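Carboxysome shell vertex protein CcmL (Gloeobacter violaceus, PDB 4JW0) probably forms the pentameric vertices of the carboxysome shell, the polyhedral compartment in which cyanobacteria sequester RuBisCO for carbon dioxide fixation. Local coordinates at residues Q2-V10 / K23-D31. Numbering follows the deposited sequence.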
loop_
_atom_site.group_PDB
_atom_site.type_symbol
_atom_site.label_atom_id
_atom_site.label_comp_id
_atom_site.label_asym_id
_atom_site.label_seq_id
_atom_site.Cartn_x
_atom_site.Cartn_y
_atom_site.Cartn_z
ATOM N N GLN A 2 -4.798 -5.576 -10.225
ATOM C CA GLN A 2 -6.139 -5.138 -10.560
ATOM C C GLN A 2 -6.290 -5.059 -12.075
ATOM O O GLN A 2 -5.306 -5.088 -12.818
ATOM C CB GLN A 2 -6.440 -3.771 -9.939
ATOM C CG GLN A 2 -6.477 -3.761 -8.419
ATOM C CD GLN A 2 -7.718 -4.422 -7.859
ATOM O OE1 GLN A 2 -8.841 -4.038 -8.179
ATOM N NE2 GLN A 2 -7.521 -5.428 -7.021
ATOM N N ILE A 3 -7.538 -4.959 -12.519
ATOM C CA ILE A 3 -7.843 -4.790 -13.932
ATOM C C ILE A 3 -8.066 -3.311 -14.202
ATOM O O ILE A 3 -8.742 -2.625 -13.440
ATOM C CB ILE A 3 -9.094 -5.589 -14.333
ATOM C CG1 ILE A 3 -8.885 -7.074 -14.025
ATOM C CG2 ILE A 3 -9.418 -5.386 -15.821
ATOM C CD1 ILE A 3 -10.149 -7.897 -14.029
ATOM N N GLY A 4 -7.465 -2.816 -15.274
ATOM C CA GLY A 4 -7.659 -1.444 -15.688
ATOM C C GLY A 4 -7.986 -1.374 -17.160
ATOM O O GLY A 4 -7.677 -2.290 -17.924
ATOM N N ARG A 5 -8.619 -0.278 -17.555
ATOM C CA ARG A 5 -8.928 -0.021 -18.953
ATOM C C ARG A 5 -8.087 1.168 -19.414
ATOM O O ARG A 5 -7.991 2.175 -18.712
ATOM C CB ARG A 5 -10.431 0.256 -19.087
ATOM C CG ARG A 5 -10.889 0.816 -20.415
ATOM C CD ARG A 5 -12.418 0.880 -20.465
ATOM N NE ARG A 5 -12.963 2.084 -19.829
ATOM C CZ ARG A 5 -13.770 2.965 -20.427
ATOM N NH1 ARG A 5 -14.149 2.802 -21.692
ATOM N NH2 ARG A 5 -14.209 4.027 -19.755
ATOM N N VAL A 6 -7.443 1.042 -20.570
ATOM C CA VAL A 6 -6.558 2.095 -21.042
ATOM C C VAL A 6 -7.388 3.266 -21.552
ATOM O O VAL A 6 -8.208 3.102 -22.463
ATOM C CB VAL A 6 -5.626 1.618 -22.169
ATOM C CG1 VAL A 6 -4.744 2.760 -22.634
ATOM C CG2 VAL A 6 -4.776 0.439 -21.713
ATOM N N ARG A 7 -7.173 4.443 -20.969
ATOM C CA ARG A 7 -7.937 5.634 -21.344
ATOM C C ARG A 7 -7.106 6.683 -22.074
ATOM O O ARG A 7 -7.658 7.536 -22.757
ATOM C CB ARG A 7 -8.573 6.274 -20.108
ATOM C CG ARG A 7 -9.644 5.420 -19.446
ATOM C CD ARG A 7 -11.014 5.603 -20.081
ATOM N NE ARG A 7 -11.063 5.176 -21.481
ATOM C CZ ARG A 7 -11.488 5.932 -22.495
ATOM N NH1 ARG A 7 -11.907 7.177 -22.296
ATOM N NH2 ARG A 7 -11.490 5.438 -23.726
ATOM N N GLY A 8 -5.788 6.632 -21.934
ATOM C CA GLY A 8 -4.944 7.620 -22.576
ATOM C C GLY A 8 -3.505 7.568 -22.121
ATOM O O GLY A 8 -3.059 6.571 -21.561
ATOM N N THR A 9 -2.786 8.661 -22.349
ATOM C CA THR A 9 -1.364 8.724 -22.053
ATOM C C THR A 9 -1.037 10.008 -21.314
ATOM O O THR A 9 -1.751 11.007 -21.423
ATOM C CB THR A 9 -0.507 8.670 -23.332
ATOM O OG1 THR A 9 -0.651 9.895 -24.059
ATOM C CG2 THR A 9 -0.927 7.515 -24.210
ATOM N N VAL A 10 0.049 9.965 -20.556
ATOM C CA VAL A 10 0.537 11.126 -19.836
ATOM C C VAL A 10 1.947 11.411 -20.326
ATOM O O VAL A 10 2.776 10.499 -20.404
ATOM C CB VAL A 10 0.552 10.875 -18.319
ATOM C CG1 VAL A 10 1.221 12.030 -17.590
ATOM C CG2 VAL A 10 -0.869 10.659 -17.799
ATOM N N LYS A 23 6.864 4.899 -21.197
ATOM C CA LYS A 23 5.549 5.332 -21.634
ATOM C C LYS A 23 4.567 5.237 -20.474
ATOM O O LYS A 23 4.486 4.212 -19.795
ATOM C CB LYS A 23 5.065 4.480 -22.806
ATOM C CG LYS A 23 3.768 4.973 -23.423
ATOM C CD LYS A 23 3.366 4.134 -24.625
ATOM C CE LYS A 23 2.033 4.602 -25.195
ATOM N NZ LYS A 23 1.983 6.084 -25.299
ATOM N N PHE A 24 3.827 6.315 -20.245
ATOM C CA PHE A 24 2.880 6.374 -19.138
ATOM C C PHE A 24 1.460 6.246 -19.656
ATOM O O PHE A 24 1.009 7.078 -20.443
ATOM C CB PHE A 24 3.012 7.699 -18.381
ATOM C CG PHE A 24 4.384 7.956 -17.819
ATOM C CD1 PHE A 24 4.911 7.144 -16.824
ATOM C CD2 PHE A 24 5.136 9.030 -18.266
ATOM C CE1 PHE A 24 6.164 7.390 -16.300
ATOM C CE2 PHE A 24 6.391 9.281 -17.740
ATOM C CZ PHE A 24 6.907 8.459 -16.762
ATOM N N LEU A 25 0.748 5.214 -19.211
ATOM C CA LEU A 25 -0.650 5.042 -19.590
ATOM C C LEU A 25 -1.578 5.403 -18.445
ATOM O O LEU A 25 -1.366 4.989 -17.314
ATOM C CB LEU A 25 -0.939 3.596 -20.003
ATOM C CG LEU A 25 -0.382 3.096 -21.329
ATOM C CD1 LEU A 25 -0.882 1.682 -21.582
ATOM C CD2 LEU A 25 -0.764 4.019 -22.470
ATOM N N LEU A 26 -2.614 6.169 -18.757
ATOM C CA LEU A 26 -3.686 6.427 -17.815
ATOM C C LEU A 26 -4.661 5.257 -17.845
ATOM O O LEU A 26 -5.274 4.972 -18.872
ATOM C CB LEU A 26 -4.405 7.724 -18.180
ATOM C CG LEU A 26 -5.670 8.038 -17.387
ATOM C CD1 LEU A 26 -5.309 8.371 -15.954
ATOM C CD2 LEU A 26 -6.431 9.175 -18.041
ATOM N N LEU A 27 -4.793 4.580 -16.710
ATOM C CA LEU A 27 -5.667 3.422 -16.589
ATOM C C LEU A 27 -6.857 3.745 -15.707
ATOM O O LEU A 27 -6.701 4.308 -14.623
ATOM C CB LEU A 27 -4.919 2.239 -15.962
ATOM C CG LEU A 27 -3.610 1.765 -16.595
ATOM C CD1 LEU A 27 -3.090 0.562 -15.833
ATOM C CD2 LEU A 27 -3.807 1.424 -18.064
ATOM N N GLN A 28 -8.046 3.370 -16.163
ATOM C CA GLN A 28 -9.235 3.452 -15.329
ATOM C C GLN A 28 -9.515 2.100 -14.693
ATOM O O GLN A 28 -9.546 1.081 -15.378
ATOM C CB GLN A 28 -10.446 3.890 -16.153
ATOM C CG GLN A 28 -11.729 3.930 -15.355
ATOM C CD GLN A 28 -12.896 4.489 -16.151
ATOM O OE1 GLN A 28 -12.920 4.416 -17.378
ATOM N NE2 GLN A 28 -13.866 5.050 -15.451
ATOM N N LEU A 29 -9.720 2.088 -13.381
ATOM C CA LEU A 29 -9.994 0.840 -12.685
ATOM C C LEU A 29 -11.313 0.240 -13.141
ATOM O O LEU A 29 -12.288 0.952 -13.416
ATOM C CB LEU A 29 -10.017 1.047 -11.171
ATOM C CG LEU A 29 -8.675 1.011 -10.429
ATOM C CD1 LEU A 29 -8.160 -0.413 -10.341
ATOM C CD2 LEU A 29 -7.650 1.913 -11.097
ATOM N N ILE A 30 -11.320 -1.083 -13.229
ATOM C CA ILE A 30 -12.509 -1.848 -13.561
ATOM C C ILE A 30 -12.934 -2.606 -12.311
ATOM O O ILE A 30 -12.083 -3.123 -11.576
ATOM C CB ILE A 30 -12.220 -2.842 -14.695
ATOM C CG1 ILE A 30 -11.928 -2.095 -15.999
ATOM C CG2 ILE A 30 -13.375 -3.819 -14.871
ATOM C CD1 ILE A 30 -13.081 -1.257 -16.497
ATOM N N ASP A 31 -14.238 -2.672 -12.060
ATOM C CA ASP A 31 -14.737 -3.303 -10.839
ATOM C C ASP A 31 -15.063 -4.777 -11.055
ATOM O O ASP A 31 -14.818 -5.330 -12.125
ATOM C CB ASP A 31 -15.950 -2.550 -10.284
ATOM C CG ASP A 31 -17.217 -2.787 -11.080
ATOM O OD1 ASP A 31 -17.265 -3.734 -11.893
ATOM O OD2 ASP A 31 -18.184 -2.022 -10.872
HETATM O O HOH W 1 -10.866 -2.255 -8.942
HETATM O O HOH W 2 4.056 8.608 -21.990
#
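Arg-5 and Gln-28 form a hydrogen-bonded pair in the antiparallel coupling of strands 2-10 and 24-30: Arg-5 N gives a 2.7 Å bond to Gln-28 O, and Gln-28 N returns one of 2.8 Å to Arg-5 O. Beyond Val-6 and Leu-27, the next pair, the register slips by one residue. Arg-7 and Gly-8 stand opposite the single Leu-26, a classic beta bulge, with Arg-7 N 2.9 Å from Leu-26 O and Leu-26 N bonded to Gly-8 O.

The polar side chains run alongside each other. With CG anti to the backbone N in both Arg-5 (chi1 168°) and Gln-28 (177°), Arg-5 NH2 reaches Gln-28 OE1 at 2.7 Å, in the guanidinium plane; a weak bond from NE joins at the same oxygen. Arg-7 NE lies over the middle of the Arg-5 guanidinium, 3.6 Å above its plane. The close charges are probably offset by Asp-52, which makes a salt bridge to Arg-7 and a weak, long ion pair to Arg-5, and by Asp-88 of a neighbouring subunit, a second salt-bridge partner of Arg-7. A leucine in place of Arg-5 would probably leave Gln-28 OE1 without the guanidinium donors, its amide then held chiefly by the bond from NE2 to Leu-37 O.

On the other face, Val-6 CG2 packs 3.9 Å from Leu-27 CD2, while Thr-9 CG2 lies against Leu-25 CD2. Toward the start of strand 2-10, Ile-3 CG2 rests on Ile-30 CB at 3.9 Å.

Both are inner strands of the OB-fold sheet, flanked by 54-59 beyond 2-10 and by 39-44 beyond 24-30. Residues 8-10 pair with a strand of a neighbouring subunit, carrying the sheet across the pentamer interface.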